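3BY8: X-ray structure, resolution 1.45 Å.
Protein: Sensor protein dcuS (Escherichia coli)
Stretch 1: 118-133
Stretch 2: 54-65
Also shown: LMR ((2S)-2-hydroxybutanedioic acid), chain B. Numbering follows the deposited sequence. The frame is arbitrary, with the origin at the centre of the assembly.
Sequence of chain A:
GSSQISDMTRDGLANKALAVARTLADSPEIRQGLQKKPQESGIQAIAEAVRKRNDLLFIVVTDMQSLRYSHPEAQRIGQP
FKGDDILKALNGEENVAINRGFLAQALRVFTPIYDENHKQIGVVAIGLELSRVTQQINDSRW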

ATOM      1  N   HIS A 118     -15.627  10.780   5.912  1.00 20.37           N
ATOM      2  CA  HIS A 118     -14.228  11.139   6.047  1.00 20.15           C
ATOM      3  C   HIS A 118     -13.600  10.741   7.371  1.00 20.52           C
ATOM      4  O   HIS A 118     -12.731  11.436   7.887  1.00 22.88           O
ATOM      5  CB  HIS A 118     -13.973  12.626   5.777  1.00 23.40           C
ATOM      6  CG  HIS A 118     -12.552  12.916   5.389  1.00 22.61           C
ATOM      7  ND1 HIS A 118     -12.115  12.890   4.083  1.00 27.44           N
ATOM      8  CD2 HIS A 118     -11.461  13.196   6.143  1.00 23.27           C
ATOM      9  CE1 HIS A 118     -10.818  13.141   4.047  1.00 20.32           C
ATOM     10  NE2 HIS A 118     -10.395  13.331   5.281  1.00 24.47           N
ATOM     11  N   LYS A 119     -14.065   9.634   7.927  1.00 18.56           N
ATOM     12  CA  LYS A 119     -13.503   9.054   9.135  1.00 19.81           C
ATOM     13  C   LYS A 119     -12.471   8.046   8.582  1.00 18.30           C
ATOM     14  O   LYS A 119     -12.797   7.248   7.704  1.00 17.56           O
ATOM     15  CB  LYS A 119     -14.607   8.324   9.919  1.00 24.09           C
ATOM     16  CG  LYS A 119     -14.136   7.513  11.103  1.00 31.08           C
ATOM     17  CD  LYS A 119     -13.643   6.122  10.688  1.00 34.95           C
ATOM     18  CE  LYS A 119     -13.162   5.320  11.901  1.00 37.45           C
ATOM     19  NZ  LYS A 119     -12.556   4.007  11.542  1.00 35.01           N
ATOM     20  N   GLN A 120     -11.240   8.069   9.085  1.00 16.54           N
ATOM     21  CA  GLN A 120     -10.247   7.144   8.561  1.00 16.06           C
ATOM     22  C   GLN A 120     -10.569   5.716   8.948  1.00 15.07           C
ATOM     23  O   GLN A 120     -10.843   5.431  10.138  1.00 17.39           O
ATOM     24  CB  GLN A 120      -8.852   7.508   9.057  1.00 15.94           C
ATOM     25  CG  GLN A 120      -7.803   6.892   8.123  1.00 13.24           C
ATOM     26  CD  GLN A 120      -6.373   7.205   8.474  1.00 12.64           C
ATOM     27  OE1 GLN A 120      -6.064   8.267   9.040  1.00 15.69           O
ATOM     28  NE2 GLN A 120      -5.469   6.300   8.093  1.00 12.33           N
ATOM     29  N   ILE A 121     -10.504   4.817   7.960  1.00 14.21           N
ATOM     30  CA  ILE A 121     -10.772   3.401   8.177  1.00 14.47           C
ATOM     31  C   ILE A 121      -9.606   2.475   7.817  1.00 15.59           C
ATOM     32  O   ILE A 121      -9.644   1.272   8.115  1.00 17.24           O
ATOM     33  CB  ILE A 121     -12.047   2.926   7.423  1.00 15.59           C
ATOM     34  CG1 ILE A 121     -11.936   3.213   5.928  1.00 15.47           C
ATOM     35  CG2 ILE A 121     -13.280   3.630   8.029  1.00 14.67           C
ATOM     36  CD1 ILE A 121     -13.072   2.610   5.093  1.00 17.06           C
ATOM     37  N   GLY A 122      -8.569   3.015   7.188  1.00 12.63           N
ATOM     38  CA  GLY A 122      -7.437   2.180   6.848  1.00 13.33           C
ATOM     39  C   GLY A 122      -6.341   2.948   6.155  1.00 10.01           C
ATOM     40  O   GLY A 122      -6.309   4.174   6.192  1.00 11.43           O
ATOM     41  N   VAL A 123      -5.434   2.188   5.553  1.00 10.29           N
ATOM     42  CA  VAL A 123      -4.291   2.720   4.838  1.00 10.58           C
ATOM     43  C   VAL A 123      -4.002   1.862   3.609  1.00 11.37           C
ATOM     44  O   VAL A 123      -4.222   0.659   3.628  1.00 10.05           O
ATOM     45  CB  VAL A 123      -3.031   2.661   5.756  1.00 10.24           C
ATOM     46  CG1 VAL A 123      -1.776   3.083   4.983  1.00 10.60           C
ATOM     47  CG2 VAL A 123      -3.230   3.574   6.967  1.00 12.63           C
ATOM     48  N   VAL A 124      -3.574   2.507   2.532  1.00 10.89           N
ATOM     49  CA  VAL A 124      -3.072   1.760   1.370  1.00 10.40           C
ATOM     50  C   VAL A 124      -1.562   2.058   1.357  1.00  8.34           C
ATOM     51  O   VAL A 124      -1.133   3.220   1.303  1.00  9.24           O
ATOM     52  CB  VAL A 124      -3.645   2.202   0.011  1.00  9.16           C
ATOM     53  CG1 VAL A 124      -3.041   1.325  -1.075  1.00 10.68           C
ATOM     54  CG2 VAL A 124      -5.165   2.079  -0.011  1.00 10.46           C
ATOM     55  N   ALA A 125      -0.780   0.975   1.442  1.00  9.09           N
ATOM     56  CA  ALA A 125       0.682   1.027   1.414  1.00 10.31           C
ATOM     57  C   ALA A 125       1.173   0.384   0.107  1.00 10.83           C
ATOM     58  O   ALA A 125       0.744  -0.728  -0.221  1.00 11.44           O
ATOM     59  CB  ALA A 125       1.247   0.250   2.619  1.00 11.12           C
ATOM     60  N   ILE A 126       2.078   1.050  -0.614  1.00 10.09           N
ATOM     61  CA  ILE A 126       2.597   0.491  -1.890  1.00 11.59           C
ATOM     62  C   ILE A 126       4.122   0.612  -1.940  1.00 10.50           C
ATOM     63  O   ILE A 126       4.672   1.628  -1.532  1.00 12.78           O
ATOM     64  CB  ILE A 126       1.975   1.233  -3.103  1.00 12.53           C
ATOM     65  CG1 ILE A 126       0.471   0.964  -3.114  1.00 11.37           C
ATOM     66  CG2 ILE A 126       2.649   0.797  -4.424  1.00 14.59           C
ATOM     67  CD1 ILE A 126      -0.259   1.480  -4.382  1.00 13.07           C
ATOM     68  N   GLY A 127       4.790  -0.444  -2.394  1.00 12.06           N
ATOM     69  CA  GLY A 127       6.234  -0.394  -2.487  1.00 13.60           C
ATOM     70  C   GLY A 127       6.739  -0.623  -3.905  1.00 15.71           C
ATOM     71  O   GLY A 127       6.114  -1.359  -4.688  1.00 17.31           O
ATOM     72  N   LEU A 128       7.870   0.009  -4.189  1.00 16.48           N
ATOM     73  CA  LEU A 128       8.604  -0.062  -5.452  1.00 19.07           C
ATOM     74  C   LEU A 128       9.954  -0.646  -5.028  1.00 18.43           C
ATOM     75  O   LEU A 128      10.620  -0.072  -4.179  1.00 18.86           O
ATOM     76  CB  LEU A 128       8.870   1.355  -5.999  1.00 21.35           C
ATOM     77  CG  LEU A 128       7.779   2.321  -6.481  1.00 23.88           C
ATOM     78  CD1 LEU A 128       8.153   3.771  -6.217  1.00 24.08           C
ATOM     79  CD2 LEU A 128       7.573   2.099  -7.960  1.00 25.76           C
ATOM     80  N   GLU A 129      10.370  -1.756  -5.626  1.00 20.16           N
ATOM     81  CA  GLU A 129      11.650  -2.378  -5.285  1.00 20.84           C
ATOM     82  C   GLU A 129      12.810  -1.383  -5.486  1.00 22.46           C
ATOM     83  O   GLU A 129      12.937  -0.767  -6.548  1.00 21.26           O
ATOM     84  CB  GLU A 129      11.825  -3.620  -6.161  1.00 25.33           C
ATOM     85  CG  GLU A 129      12.726  -4.689  -5.592  1.00 30.11           C
ATOM     86  CD  GLU A 129      12.584  -6.013  -6.332  1.00 31.81           C
ATOM     87  OE1 GLU A 129      13.364  -6.944  -6.034  1.00 33.41           O
ATOM     88  OE2 GLU A 129      11.689  -6.122  -7.207  1.00 32.88           O
ATOM     89  N   LEU A 130      13.654  -1.202  -4.470  1.00 19.86           N
ATOM     90  CA  LEU A 130      14.759  -0.260  -4.588  1.00 22.05           C
ATOM     91  C   LEU A 130      15.651  -0.534  -5.802  1.00 21.13           C
ATOM     92  O   LEU A 130      16.074   0.406  -6.479  1.00 24.24           O
ATOM     93  CB  LEU A 130      15.642  -0.282  -3.332  1.00 23.92           C
ATOM     94  CG  LEU A 130      15.430   0.739  -2.230  1.00 25.69           C
ATOM     95  CD1 LEU A 130      16.693   0.736  -1.347  1.00 22.58           C
ATOM     96  CD2 LEU A 130      15.181   2.119  -2.816  1.00 21.79           C
ATOM     97  N   SER A 131      15.942  -1.808  -6.045  1.00 24.09           N
ATOM     98  CA  SER A 131      16.813  -2.175  -7.161  1.00 27.14           C
ATOM     99  C   SER A 131      16.207  -1.752  -8.489  1.00 29.43           C
ATOM    100  O   SER A 131      16.926  -1.453  -9.450  1.00 28.59           O
ATOM    101  CB  SER A 131      17.098  -3.683  -7.147  1.00 28.66           C
ATOM    102  OG  SER A 131      15.912  -4.445  -7.235  1.00 31.52           O
ATOM    103  N   ARG A 132      14.882  -1.708  -8.545  1.00 30.30           N
ATOM    104  CA  ARG A 132      14.214  -1.295  -9.766  1.00 31.69           C
ATOM    105  C   ARG A 132      14.311   0.226  -9.882  1.00 30.72           C
ATOM    106  O   ARG A 132      14.318   0.772 -10.981  1.00 30.62           O
ATOM    107  CB  ARG A 132      12.762  -1.783  -9.764  1.00 35.46           C
ATOM    108  CG  ARG A 132      12.671  -3.276  -9.482  1.00 39.30           C
ATOM    109  CD  ARG A 132      11.277  -3.833  -9.709  1.00 44.26           C
ATOM    110  NE  ARG A 132      11.034  -4.127 -11.119  1.00 48.58           N
ATOM    111  CZ  ARG A 132       9.940  -4.727 -11.582  1.00 50.36           C
ATOM    112  NH1 ARG A 132       8.975  -5.097 -10.746  1.00 51.52           N
ATOM    113  NH2 ARG A 132       9.818  -4.971 -12.883  1.00 52.89           N
ATOM    114  N   VAL A 133      14.426   0.924  -8.752  1.00 29.62           N
ATOM    115  CA  VAL A 133      14.575   2.371  -8.817  1.00 27.33           C
ATOM    116  C   VAL A 133      15.944   2.679  -9.428  1.00 28.93           C
ATOM    117  O   VAL A 133      16.099   3.634 -10.186  1.00 29.16           O
ATOM    118  CB  VAL A 133      14.461   3.035  -7.411  1.00 29.68           C
ATOM    119  CG1 VAL A 133      14.863   4.495  -7.489  1.00 26.73           C
ATOM    120  CG2 VAL A 133      13.033   2.926  -6.902  1.00 31.82           C
TER
HETATM  121  C1  LMR B   1       4.330  -5.171   4.989  1.00 14.13           C
HETATM  122  O1A LMR B   1       3.416  -5.691   4.404  1.00 13.75           O
HETATM  123  O1B LMR B   1       4.614  -5.529   6.152  1.00 14.45           O
HETATM  124  C2  LMR B   1       5.314  -4.397   4.166  1.00 13.78           C
HETATM  125  O2  LMR B   1       6.513  -4.015   4.968  1.00 13.56           O
HETATM  126  C3  LMR B   1       5.625  -5.060   2.810  1.00 13.25           C
HETATM  127  C4  LMR B   1       6.704  -6.145   3.005  1.00 12.93           C
HETATM  128  O4A LMR B   1       6.397  -7.194   3.570  1.00 14.28           O
HETATM  129  O4B LMR B   1       7.895  -5.916   2.648  1.00 12.91           O
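Stretch 2, residues 54-65: NDLLFIVVTDMQ

Stretch 2 leaves a helix at Asn-54, passes through Asp-55 to Leu-57 as a loop, and then runs as an extended strand from Phe-58 alongside strand 120-129. The two strands are antiparallel, their N-to-C directions 159° apart and their axes approaching to 4.5 Å. Paired hydrogen bonds fix the register: Thr-62 N to Val-123 O is 2.8 Å and Val-123 N to Thr-62 O 2.9 Å, while Val-60 N to Ala-125 O and Ala-125 N to Val-60 O are both 2.8 Å. Val-124 faces Val-61, and Ile-126 faces Ile-59, with CG1 of Ile-126 3.9 Å from CG1 of Ile-59; side chains branched at CB, as in valine and isoleucine, suit extended backbone.

Met-64, which follows Asp-63, covers the most surface. Its flexible, unbranched side chain, with all three chi angles m, folds back over the start of stretch 1, placing SD 3.5 Å from Gly-122 N and CG 3.6 Å from Ile-121 C.

At the other end lies Leu-57, its CB directed toward stretch 1 and 3.8 Å from Glu-129 N; leucine supplies apolar bulk here while remaining partly exposed. Its backbone N donates to Gly-127 O at 2.7 Å, an acceptor that Phe-58 N reaches only weakly, at 3.4 Å; Gly-127 N completes the pair by donating to Phe-58 O at 3.0 Å. Beside it, Leu-56 sends CD1 to within 3.6 Å of Ile-126 CG2 and CD2 equally close to Leu-128 CD2, as befits a buried leucine.

Phe-58 explains the value of a glycine opposite: Gly-127 CA lies over the ring face, 3.7 Å from the centroid of the Phe-58 ring, where a CB on Gly-127 would come 2.1 Å from Phe-58 CE2. Over the opposite face sits the bound malate, its C3 3.7 Å from Phe-58 CE2. At the exposed margin, Arg-132 NH2 and Asp-55 OD2 form a 2.7 Å salt bridge.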

ATOM      1  N   ASN A  54       1.005  -1.854 -12.714  1.00 20.10           N
ATOM      2  CA  ASN A  54       1.730  -0.617 -12.457  1.00 20.87           C
ATOM      3  C   ASN A  54       3.197  -0.845 -12.075  1.00 19.93           C
ATOM      4  O   ASN A  54       3.876   0.078 -11.620  1.00 22.10           O
ATOM      5  CB  ASN A  54       1.014   0.192 -11.373  1.00 16.70           C
ATOM      6  CG  ASN A  54      -0.317   0.758 -11.850  1.00 18.14           C
ATOM      7  OD1 ASN A  54      -1.395   0.222 -11.530  1.00 20.36           O
ATOM      8  ND2 ASN A  54      -0.258   1.838 -12.608  1.00 16.36           N
ATOM      9  N   ASP A  55       3.654  -2.087 -12.255  1.00 22.15           N
ATOM     10  CA  ASP A  55       5.033  -2.503 -11.989  1.00 27.16           C
ATOM     11  C   ASP A  55       5.467  -2.160 -10.573  1.00 25.58           C
ATOM     12  O   ASP A  55       6.456  -1.449 -10.345  1.00 27.53           O
ATOM     13  CB  ASP A  55       5.987  -1.865 -13.010  1.00 31.80           C
ATOM     14  CG  ASP A  55       7.240  -2.705 -13.239  1.00 37.40           C
ATOM     15  OD1 ASP A  55       8.108  -2.288 -14.037  1.00 42.34           O
ATOM     16  OD2 ASP A  55       7.357  -3.789 -12.618  1.00 40.23           O
ATOM     17  N   LEU A  56       4.722  -2.707  -9.619  1.00 21.46           N
ATOM     18  CA  LEU A  56       4.980  -2.447  -8.218  1.00 19.26           C
ATOM     19  C   LEU A  56       5.353  -3.719  -7.451  1.00 18.63           C
ATOM     20  O   LEU A  56       4.989  -4.838  -7.814  1.00 20.91           O
ATOM     21  CB  LEU A  56       3.733  -1.795  -7.597  1.00 18.24           C
ATOM     22  CG  LEU A  56       3.285  -0.494  -8.282  1.00 16.50           C
ATOM     23  CD1 LEU A  56       1.858  -0.149  -7.840  1.00 17.90           C
ATOM     24  CD2 LEU A  56       4.248   0.649  -7.951  1.00 15.23           C
ATOM     25  N   LEU A  57       6.075  -3.536  -6.351  1.00 16.91           N
ATOM     26  CA  LEU A  57       6.493  -4.653  -5.524  1.00 16.25           C
ATOM     27  C   LEU A  57       5.381  -5.194  -4.636  1.00 16.62           C
ATOM     28  O   LEU A  57       5.264  -6.379  -4.411  1.00 16.00           O
ATOM     29  CB  LEU A  57       7.681  -4.224  -4.638  1.00 15.78           C
ATOM     30  CG  LEU A  57       8.208  -5.294  -3.672  1.00 14.58           C
ATOM     31  CD1 LEU A  57       8.986  -6.379  -4.449  1.00 15.90           C
ATOM     32  CD2 LEU A  57       9.146  -4.652  -2.641  1.00 17.46           C
ATOM     33  N   PHE A  58       4.593  -4.295  -4.062  1.00 13.91           N
ATOM     34  CA  PHE A  58       3.507  -4.740  -3.216  1.00 15.71           C
ATOM     35  C   PHE A  58       2.437  -3.668  -3.051  1.00 11.52           C
ATOM     36  O   PHE A  58       2.708  -2.494  -3.174  1.00 13.62           O
ATOM     37  CB  PHE A  58       4.020  -5.103  -1.807  1.00 14.81           C
ATOM     38  CG  PHE A  58       4.441  -3.911  -0.949  1.00 15.14           C
ATOM     39  CD1 PHE A  58       3.496  -3.136  -0.260  1.00 14.88           C
ATOM     40  CD2 PHE A  58       5.799  -3.618  -0.767  1.00 14.00           C
ATOM     41  CE1 PHE A  58       3.906  -2.093   0.596  1.00 12.16           C
ATOM     42  CE2 PHE A  58       6.213  -2.570   0.098  1.00 13.06           C
ATOM     43  CZ  PHE A  58       5.265  -1.811   0.779  1.00 12.25           C
ATOM     44  N   ILE A  59       1.211  -4.133  -2.822  1.00 13.64           N
ATOM     45  CA  ILE A  59       0.088  -3.245  -2.517  1.00 11.87           C
ATOM     46  C   ILE A  59      -0.574  -3.877  -1.301  1.00 11.81           C
ATOM     47  O   ILE A  59      -1.216  -4.929  -1.384  1.00 13.22           O
ATOM     48  CB  ILE A  59      -0.930  -3.131  -3.673  1.00 11.58           C
ATOM     49  CG1 ILE A  59      -0.280  -2.448  -4.879  1.00 12.99           C
ATOM     50  CG2 ILE A  59      -2.139  -2.324  -3.168  1.00 13.18           C
ATOM     51  CD1 ILE A  59      -1.270  -2.190  -6.034  1.00 14.09           C
ATOM     52  N   VAL A  60      -0.367  -3.255  -0.139  1.00 11.41           N
ATOM     53  CA  VAL A  60      -0.879  -3.744   1.118  1.00 10.73           C
ATOM     54  C   VAL A  60      -1.894  -2.774   1.744  1.00 12.87           C
ATOM     55  O   VAL A  60      -1.558  -1.664   2.119  1.00 11.09           O
ATOM     56  CB  VAL A  60       0.306  -3.946   2.100  1.00 10.42           C
ATOM     57  CG1 VAL A  60      -0.184  -4.200   3.531  1.00 11.48           C
ATOM     58  CG2 VAL A  60       1.154  -5.113   1.610  1.00 12.61           C
ATOM     59  N   VAL A  61      -3.147  -3.213   1.838  1.00 14.12           N
ATOM     60  CA  VAL A  61      -4.205  -2.417   2.444  1.00 14.21           C
ATOM     61  C   VAL A  61      -4.286  -2.853   3.892  1.00 13.26           C
ATOM     62  O   VAL A  61      -4.220  -4.048   4.161  1.00 16.51           O
ATOM     63  CB  VAL A  61      -5.546  -2.744   1.782  1.00 15.27           C
ATOM     64  CG1 VAL A  61      -6.705  -2.091   2.543  1.00 16.44           C
ATOM     65  CG2 VAL A  61      -5.510  -2.287   0.375  1.00 15.85           C
ATOM     66  N   THR A  62      -4.375  -1.910   4.826  1.00 13.01           N
ATOM     67  CA  THR A  62      -4.520  -2.252   6.235  1.00 12.80           C
ATOM     68  C   THR A  62      -5.692  -1.506   6.865  1.00 15.12           C
ATOM     69  O   THR A  62      -6.211  -0.523   6.294  1.00 13.89           O
ATOM     70  CB  THR A  62      -3.287  -1.882   7.099  1.00 15.37           C
ATOM     71  OG1 THR A  62      -3.295  -0.482   7.409  1.00 14.15           O
ATOM     72  CG2 THR A  62      -2.008  -2.235   6.384  1.00 15.02           C
ATOM     73  N   ASP A  63      -6.125  -2.003   8.029  1.00 16.37           N
ATOM     74  CA  ASP A  63      -7.139  -1.303   8.807  1.00 15.95           C
ATOM     75  C   ASP A  63      -6.402  -0.318   9.747  1.00 17.06           C
ATOM     76  O   ASP A  63      -5.157  -0.128   9.627  1.00 15.08           O
ATOM     77  CB  ASP A  63      -8.025  -2.278   9.616  1.00 17.52           C
ATOM     78  CG  ASP A  63      -7.244  -3.159  10.576  1.00 19.78           C
ATOM     79  OD1 ASP A  63      -6.143  -2.794  11.066  1.00 18.78           O
ATOM     80  OD2 ASP A  63      -7.802  -4.236  10.881  1.00 23.66           O
ATOM     81  N   MET A  64      -7.129   0.298  10.692  1.00 15.20           N
ATOM     82  CA  MET A  64      -6.529   1.286  11.586  1.00 16.56           C
ATOM     83  C   MET A  64      -5.595   0.743  12.679  1.00 14.89           C
ATOM     84  O   MET A  64      -4.938   1.505  13.378  1.00 16.29           O
ATOM     85  CB  MET A  64      -7.631   2.168  12.193  1.00 17.62           C
ATOM     86  CG  MET A  64      -8.341   3.017  11.123  1.00 16.65           C
ATOM     87  SD  MET A  64      -7.222   4.124  10.167  1.00 15.07           S
ATOM     88  CE  MET A  64      -6.477   5.144  11.516  1.00 16.21           C
ATOM     89  N   GLN A  65      -5.532  -0.571  12.791  1.00 15.46           N
ATOM     90  CA  GLN A  65      -4.630  -1.199  13.747  1.00 16.27           C
ATOM     91  C   GLN A  65      -3.428  -1.768  12.983  1.00 18.10           C
ATOM     92  O   GLN A  65      -2.562  -2.409  13.570  1.00 19.27           O
ATOM     93  CB  GLN A  65      -5.348  -2.328  14.495  1.00 18.82           C
ATOM     94  CG  GLN A  65      -6.371  -1.840  15.535  1.00 21.21           C
ATOM     95  CD  GLN A  65      -7.567  -1.139  14.930  1.00 24.02           C
ATOM     96  OE1 GLN A  65      -8.320  -1.726  14.153  1.00 26.53           O
ATOM     97  NE2 GLN A  65      -7.752   0.126  15.288  1.00 23.07           N
TER
HETATM   98  O   HOH W   1     -10.024  -0.111  11.302  1.00 27.22           O